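Local coordinates for ferritin (PDB 7DIE), which probably takes up, oxidises and stores iron as a 24-subunit cage, with atypical ferroxidase centres and B-channels as the route for ferrous iron uptake, at residues A[18-23]-A[73-78]; A[22-27]-A[79-84]; A[90-95]-A[148-153]. All blocks are in the same frame, centred on the assembly; numbering follows the deposited sequence. Where two conformers were deposited one is given.

Interaction 1 (A[18-23]-A[73-78])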
# COMPACT_ATOMS: atom_id res chain seq x y z
N LYS A 18 -15.05 28.56 44.28
CA LYS A 18 -13.85 29.10 44.91
C LYS A 18 -12.62 28.33 44.46
O LYS A 18 -11.56 28.92 44.25
CB LYS A 18 -13.98 29.05 46.43
CG LYS A 18 -12.70 29.52 47.13
CD LYS A 18 -12.82 29.46 48.64
CE LYS A 18 -11.62 30.15 49.30
NZ LYS A 18 -11.70 30.12 50.78
N HIS A 19 -12.73 27.01 44.33
CA HIS A 19 -11.56 26.29 43.88
C HIS A 19 -11.19 26.65 42.44
O HIS A 19 -10.00 26.71 42.09
CB HIS A 19 -11.75 24.78 44.00
CG HIS A 19 -10.52 24.05 43.62
ND1 HIS A 19 -9.34 24.17 44.34
CD2 HIS A 19 -10.22 23.31 42.53
CE1 HIS A 19 -8.39 23.49 43.73
NE2 HIS A 19 -8.90 22.95 42.64
N TYR A 20 -12.19 26.90 41.58
CA TYR A 20 -11.87 27.44 40.25
C TYR A 20 -11.03 28.70 40.37
O TYR A 20 -10.01 28.87 39.67
CB TYR A 20 -13.16 27.71 39.46
CG TYR A 20 -12.93 28.21 38.03
CD1 TYR A 20 -12.55 29.52 37.78
CD2 TYR A 20 -13.12 27.37 36.94
CE1 TYR A 20 -12.34 29.98 36.49
CE2 TYR A 20 -12.93 27.83 35.63
CZ TYR A 20 -12.54 29.14 35.42
OH TYR A 20 -12.33 29.62 34.13
N ASN A 21 -11.43 29.62 41.25
CA ASN A 21 -10.66 30.85 41.43
C ASN A 21 -9.25 30.56 41.93
O ASN A 21 -8.32 31.30 41.61
CB ASN A 21 -11.38 31.80 42.40
CG ASN A 21 -12.55 32.52 41.75
OD1 ASN A 21 -12.39 33.62 41.21
ND2 ASN A 21 -13.73 31.90 41.78
N VAL A 22 -9.08 29.52 42.74
CA VAL A 22 -7.75 29.19 43.24
C VAL A 22 -6.87 28.62 42.13
O VAL A 22 -5.68 28.95 42.02
CB VAL A 22 -7.84 28.24 44.44
CG1 VAL A 22 -6.45 27.73 44.84
CG2 VAL A 22 -8.52 28.95 45.63
N GLU A 23 -7.45 27.76 41.27
CA GLU A 23 -6.67 27.28 40.12
C GLU A 23 -6.33 28.42 39.16
O GLU A 23 -5.23 28.45 38.58
CB GLU A 23 -7.44 26.19 39.37
CG GLU A 23 -7.82 24.97 40.23
CD GLU A 23 -6.74 23.90 40.25
OE1 GLU A 23 -5.57 24.21 39.92
OE2 GLU A 23 -7.06 22.75 40.60
N SER A 73 -25.11 24.70 37.92
CA SER A 73 -24.69 25.68 38.92
C SER A 73 -23.83 26.78 38.29
O SER A 73 -23.24 26.60 37.23
CB SER A 73 -23.91 24.99 40.03
OG SER A 73 -24.77 24.05 40.65
N ILE A 74 -23.74 27.90 39.00
CA ILE A 74 -23.19 29.14 38.46
C ILE A 74 -21.76 29.34 38.96
O ILE A 74 -21.51 29.32 40.18
CB ILE A 74 -24.07 30.35 38.84
CG1 ILE A 74 -25.50 30.18 38.32
CG2 ILE A 74 -23.45 31.67 38.34
CD1 ILE A 74 -25.60 29.91 36.86
N LEU A 75 -20.83 29.55 38.03
CA LEU A 75 -19.44 29.87 38.38
C LEU A 75 -19.29 31.36 38.63
O LEU A 75 -19.64 32.18 37.78
CB LEU A 75 -18.50 29.44 37.24
CG LEU A 75 -17.05 29.93 37.32
CD1 LEU A 75 -16.37 29.29 38.52
CD2 LEU A 75 -16.32 29.54 36.02
N LYS A 76 -18.73 31.71 39.78
CA LYS A 76 -18.50 33.11 40.14
C LYS A 76 -17.00 33.36 40.21
O LYS A 76 -16.31 32.78 41.05
CB LYS A 76 -19.16 33.42 41.49
CG LYS A 76 -20.65 33.04 41.57
CD LYS A 76 -21.04 32.55 42.97
CE LYS A 76 -22.51 32.19 43.06
NZ LYS A 76 -22.91 31.74 44.43
N ILE A 77 -16.49 34.23 39.35
CA ILE A 77 -15.09 34.68 39.41
C ILE A 77 -15.03 35.91 40.29
O ILE A 77 -15.89 36.79 40.20
CB ILE A 77 -14.53 34.98 38.01
CG1 ILE A 77 -14.81 33.84 37.01
CG2 ILE A 77 -13.04 35.35 38.10
CD1 ILE A 77 -14.37 32.54 37.47
N ASN A 78 -14.00 36.00 41.13
CA ASN A 78 -13.89 37.17 41.99
C ASN A 78 -12.42 37.40 42.33
O ASN A 78 -11.52 36.84 41.70
CB ASN A 78 -14.77 37.00 43.23
CG ASN A 78 -14.38 35.78 44.04
OD1 ASN A 78 -13.21 35.40 44.09
ND2 ASN A 78 -15.36 35.17 44.69
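Asn21 reads the backbone of the extended segment 73-78 with both ends of its amide. CG lies beside the backbone N and anti to the carbonyl carbon (chi1 -77°), which carries the group off the helix toward Lys76 and Asn78. Asn21 ND2 donates to Lys76 O at 2.8 Å, lying in the plane of that carbonyl, while the oxygen itself sits in the plane of the Asn21 amide. Asn21 OD1 accepts from Asn78 N at 2.9 Å; this bond is nearly straight (166° at the hydrogen), but the donor stands above the amide carbonyl plane. The two bonds fix the rotation of the amide and satisfy polar atoms at a buried side chain, and ND2 also reaches back to Ser17 O within the helix. Asn78 OD1 is hydrogen-bonded to Ile80 N.

This is the long connection of the ferritin four-helix bundle, the crossover that leaves helix 43-70 and runs along helix 10-39 before helix 91-118 begins. One residue before Asn21, Tyr20 holds CG anti to its backbone N (chi1 -177°) and offers a ring face to the loop. Leu75, also with CG anti to its backbone N, crosses the tyrosine at about a right angle and sets CD2 over the ring centre, a CH-pi contact of 3.8 Å from Leu75 CD2 to the Tyr20 centroid. Leu75 CD1, the other branch, lies 3.6 Å from Tyr20 CG, so the two branches together reach from the ring centre to CG and CB. Ile77 has CG1 beside its own backbone N, and from there Ile77 CD1 meets Tyr20 CE1 obliquely at 3.4 Å, while Ile77 CG2 rests 3.6 Å from Asn21 OD1. Phe31 of a neighbouring subunit packs on both Tyr20 and Leu75; Leu75 O is hydrogen-bonded to His32 ND1 and Leu75 N to Thr35 OG1 of that subunit.

Interaction 2 (A[22-27]-A[79-84])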
# COMPACT_ATOMS: atom_id res chain seq x y z
N VAL A 22 -9.08 29.52 42.74
CA VAL A 22 -7.75 29.19 43.24
C VAL A 22 -6.87 28.62 42.13
O VAL A 22 -5.68 28.95 42.02
CB VAL A 22 -7.84 28.24 44.44
CG1 VAL A 22 -6.45 27.73 44.84
CG2 VAL A 22 -8.52 28.95 45.63
N GLU A 23 -7.45 27.76 41.27
CA GLU A 23 -6.67 27.28 40.12
C GLU A 23 -6.33 28.42 39.16
O GLU A 23 -5.23 28.45 38.58
CB GLU A 23 -7.44 26.19 39.37
CG GLU A 23 -7.82 24.97 40.23
CD GLU A 23 -6.74 23.90 40.25
OE1 GLU A 23 -5.57 24.21 39.92
OE2 GLU A 23 -7.06 22.75 40.60
N LEU A 24 -7.26 29.35 38.96
CA LEU A 24 -6.99 30.51 38.11
C LEU A 24 -5.98 31.44 38.77
O LEU A 24 -5.16 32.06 38.08
CB LEU A 24 -8.30 31.26 37.82
CG LEU A 24 -8.20 32.58 37.04
CD1 LEU A 24 -7.48 32.36 35.70
CD2 LEU A 24 -9.62 33.17 36.83
N CYS A 25 -6.02 31.55 40.09
CA CYS A 25 -5.01 32.36 40.76
C CYS A 25 -3.62 31.79 40.48
O CYS A 25 -2.68 32.53 40.17
CB CYS A 25 -5.30 32.43 42.26
SG CYS A 25 -4.15 33.47 43.19
N ALA A 26 -3.51 30.46 40.52
CA ALA A 26 -2.26 29.79 40.20
C ALA A 26 -1.85 30.05 38.76
O ALA A 26 -0.70 30.39 38.49
CB ALA A 26 -2.38 28.28 40.46
N ALA A 27 -2.79 29.89 37.83
CA ALA A 27 -2.50 30.17 36.42
C ALA A 27 -2.00 31.60 36.25
O ALA A 27 -0.98 31.84 35.60
CB ALA A 27 -3.75 29.95 35.56
N GLN A 79 -12.18 38.21 43.37
CA GLN A 79 -10.84 38.66 43.72
C GLN A 79 -9.92 37.52 44.13
O GLN A 79 -8.70 37.70 44.14
CB GLN A 79 -10.92 39.67 44.87
CG GLN A 79 -11.14 41.11 44.43
CD GLN A 79 -12.35 41.28 43.53
OE1 GLN A 79 -12.26 41.91 42.46
NE2 GLN A 79 -13.50 40.74 43.95
N ILE A 80 -10.47 36.36 44.51
CA ILE A 80 -9.62 35.23 44.87
C ILE A 80 -8.70 34.87 43.71
O ILE A 80 -7.59 34.37 43.92
CB ILE A 80 -10.49 34.03 45.30
CG1 ILE A 80 -11.27 34.38 46.56
CG2 ILE A 80 -9.63 32.77 45.58
CD1 ILE A 80 -10.38 34.88 47.66
N SER A 81 -9.13 35.14 42.48
CA SER A 81 -8.38 34.74 41.29
C SER A 81 -7.15 35.59 41.02
O SER A 81 -6.36 35.24 40.14
CB SER A 81 -9.29 34.79 40.06
OG SER A 81 -9.56 36.14 39.68
N VAL A 82 -6.98 36.72 41.70
CA VAL A 82 -5.91 37.67 41.41
C VAL A 82 -4.78 37.44 42.43
O VAL A 82 -5.01 37.64 43.63
CB VAL A 82 -6.41 39.12 41.47
CG1 VAL A 82 -5.26 40.10 41.21
CG2 VAL A 82 -7.53 39.33 40.46
N PRO A 83 -3.60 37.02 41.99
CA PRO A 83 -2.54 36.71 42.97
C PRO A 83 -1.93 37.97 43.56
O PRO A 83 -1.85 39.01 42.90
CB PRO A 83 -1.51 35.92 42.14
CG PRO A 83 -1.73 36.35 40.76
CD PRO A 83 -3.19 36.71 40.62
N GLU A 84 -1.53 37.87 44.82
CA GLU A 84 -0.82 38.96 45.49
C GLU A 84 0.63 38.95 45.03
O GLU A 84 1.36 37.98 45.29
CB GLU A 84 -0.90 38.80 47.00
CG GLU A 84 -2.22 39.27 47.59
CD GLU A 84 -2.17 40.72 48.05
OE1 GLU A 84 -1.65 40.97 49.16
OE2 GLU A 84 -2.65 41.60 47.30
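Cys25 and Ser81 bring the loop segment 79-84 up against helix 10-39, their CA atoms only 4.2 Å apart. At so close an approach, backbone meets backbone: Ser81 O stands 3.2 Å from Cys25 CA in a CA-H...O contact with an angle of 145° at the hydrogen. The same carbonyl oxygen accepts a conventional hydrogen bond from Asn28 ND2, one turn further along the helix.

Cys25 has its SG anti to the backbone N (chi1 -178°), and the thiol enters the turn made by the loop. Cys25 CB lies 3.4 Å from Ile80 O, and Cys25 SG lies 3.6 Å from Pro83 CA and near CB of the proline ring, so that a single short side chain touches the loop at two places three residues apart. Ser81 presents carbon rather than hydroxyl to the helix: Ser81 CB packs 3.6 Å from Leu24 CD2. With OG in the crowded position between backbone N and carbonyl carbon, the hydroxyl is hydrogen-bonded to Asn78 O, just ahead of the 3-10 segment 79-81.

Ile80 contributes its CG2 branch, with Ile80 CG2 4.0 Å from Val22 CG2; the two run alongside each other with their tips in the same direction, at the more exposed margin of the contact. Around this pairing the ferritin bundle closes in from several directions. Val22 also leans on Ser108 of helix 91-118, Leu24 on Met61 of helix 43-70, and across the subunit boundary Val82 of a neighbouring subunit packs on Ser81 while Asn28 of that subunit meets Leu24.

Interaction 3 (A[90-95]-A[148-153])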
# COMPACT_ATOMS: atom_id res chain seq x y z
N THR A 90 15.43 37.10 42.48
CA THR A 90 16.18 35.91 42.11
C THR A 90 15.22 34.83 41.63
O THR A 90 14.04 34.82 41.97
CB THR A 90 17.00 35.32 43.28
OG1 THR A 90 16.10 34.78 44.25
CG2 THR A 90 17.91 36.39 43.92
N ILE A 91 15.76 33.89 40.85
CA ILE A 91 14.96 32.76 40.42
C ILE A 91 14.58 31.86 41.60
O ILE A 91 13.57 31.15 41.55
CB ILE A 91 15.71 31.99 39.31
CG1 ILE A 91 14.75 31.09 38.52
CG2 ILE A 91 16.86 31.19 39.89
CD1 ILE A 91 13.68 31.83 37.74
N GLN A 92 15.36 31.89 42.69
CA GLN A 92 14.97 31.18 43.91
C GLN A 92 13.69 31.77 44.51
O GLN A 92 12.80 31.03 44.95
CB GLN A 92 16.12 31.22 44.92
CG GLN A 92 17.30 30.29 44.55
CD GLN A 92 18.16 30.86 43.44
OE1 GLN A 92 18.24 32.07 43.28
NE2 GLN A 92 18.80 29.99 42.66
N GLU A 93 13.59 33.10 44.55
CA GLU A 93 12.38 33.72 45.08
C GLU A 93 11.17 33.43 44.21
O GLU A 93 10.05 33.27 44.73
CB GLU A 93 12.58 35.23 45.22
CG GLU A 93 13.50 35.59 46.37
CD GLU A 93 13.92 37.04 46.35
OE1 GLU A 93 13.54 37.75 45.40
OE2 GLU A 93 14.63 37.46 47.28
N VAL A 94 11.37 33.35 42.89
CA VAL A 94 10.29 32.97 41.98
C VAL A 94 9.77 31.57 42.32
O VAL A 94 8.56 31.34 42.39
CB VAL A 94 10.78 33.03 40.52
CG1 VAL A 94 9.81 32.29 39.60
CG2 VAL A 94 10.93 34.48 40.10
N LEU A 95 10.68 30.62 42.51
CA LEU A 95 10.21 29.27 42.79
C LEU A 95 9.58 29.18 44.17
O LEU A 95 8.62 28.42 44.35
CB LEU A 95 11.34 28.25 42.64
CG LEU A 95 11.39 27.53 41.27
CD1 LEU A 95 10.15 26.66 41.03
CD2 LEU A 95 11.56 28.53 40.13
N TYR A 148 15.78 21.99 42.15
CA TYR A 148 16.90 22.29 41.25
C TYR A 148 17.47 23.67 41.53
O TYR A 148 18.69 23.84 41.63
CB TYR A 148 16.48 22.21 39.78
CG TYR A 148 15.88 20.89 39.35
CD1 TYR A 148 16.26 19.71 39.95
CD2 TYR A 148 14.91 20.85 38.35
CE1 TYR A 148 15.71 18.51 39.56
CE2 TYR A 148 14.36 19.65 37.95
CZ TYR A 148 14.76 18.49 38.56
OH TYR A 148 14.21 17.29 38.18
N VAL A 149 16.60 24.68 41.64
CA VAL A 149 17.14 26.03 41.78
C VAL A 149 17.70 26.30 43.17
O VAL A 149 18.47 27.25 43.34
CB VAL A 149 16.11 27.12 41.42
CG1 VAL A 149 15.53 26.89 40.02
CG2 VAL A 149 15.02 27.24 42.46
N HIS A 150 17.33 25.51 44.17
CA HIS A 150 17.85 25.71 45.52
C HIS A 150 19.03 24.80 45.84
O HIS A 150 19.60 24.91 46.93
CB HIS A 150 16.73 25.51 46.54
CG HIS A 150 15.90 26.74 46.72
ND1 HIS A 150 14.74 26.96 46.01
CD2 HIS A 150 16.10 27.85 47.46
CE1 HIS A 150 14.24 28.14 46.34
NE2 HIS A 150 15.05 28.70 47.22
N SER A 151 19.44 23.95 44.92
CA SER A 151 20.52 23.02 45.20
C SER A 151 21.85 23.77 45.29
O SER A 151 22.08 24.71 44.53
CB SER A 151 20.60 21.96 44.11
OG SER A 151 19.61 20.98 44.33
N PRO A 152 22.74 23.37 46.20
CA PRO A 152 24.03 24.07 46.31
C PRO A 152 24.84 24.01 45.02
O PRO A 152 24.88 22.98 44.34
CB PRO A 152 24.75 23.31 47.44
CG PRO A 152 23.69 22.52 48.15
CD PRO A 152 22.61 22.25 47.14
N ASN A 153 25.49 25.12 44.70
CA ASN A 153 26.56 25.18 43.70
C ASN A 153 26.06 24.90 42.28
O ASN A 153 26.82 24.40 41.44
CB ASN A 153 27.70 24.22 44.04
CG ASN A 153 28.31 24.51 45.40
OD1 ASN A 153 28.61 25.65 45.73
ND2 ASN A 153 28.50 23.46 46.20
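In the ferritin four-helix bundle, helix 91-118 starts beside the late part of helix 122-150, and three kinds of interaction join them here. The polar one is a bond from a side chain to a backbone carbonyl. Gln92 leaves its backbone with CG beside the backbone N, then bends at chi2 (76°) so that Gln92 NE2 donates to Val149 O at 2.8 Å. The N-H points almost straight at the oxygen (173°), which lies in the Gln92 amide plane, although the donor stands above the carbonyl plane. Thr90, the N-cap of helix 91-118, adds a capping bond within the segment, Thr90 OG1 accepting from Glu93 N at 3.0 Å.

The apolar part centres on Val149, which points toward the opposing helix. Val149 CG2, in the crowded position between backbone N and carbonyl carbon, meets Leu95 CB at 3.8 Å, while Ile91 CG2 makes a looser contact with Val149 CB. Ile159 of helix 156-164 packs on Val149 as well.

The third kind is aromatic. Gln92 and His150 pass alongside each other, running antiparallel, with amide and imidazole planes nearly perpendicular (88°). The ring is stacked with Trp146, whose carbonyl oxygen is hydrogen-bonded to His150 ND1. Gln92 CG stands over a His150 face in a CH-pi contact, 4.0 Å from the centroid and offset toward the rim, leaving Gln92 CB 3.6 Å from His150 NE2.

Overall arrangement
Interactions 1 and 2 are successive steps of one docking: the long loop before helix 91-118 runs along helix 10-39. The two interactions share Val22 and Glu23 on that helix and touch where Asn21 meets Ile80 and Ser81. Both also face the second subunit. Interaction 3, its centre 32 Å from that of interaction 1 and on the opposite side of the chain's centre, instead joins helices 91-118 and 122-150 within the bundle. Interactions 1 and 3 are buried, and each combines amide hydrogen bonding to backbone with CH-pi packing. Interaction 2 is only partly buried, with an exposed isoleucine at its margin, and relies on close backbone approach, a thiol and small apolar contacts.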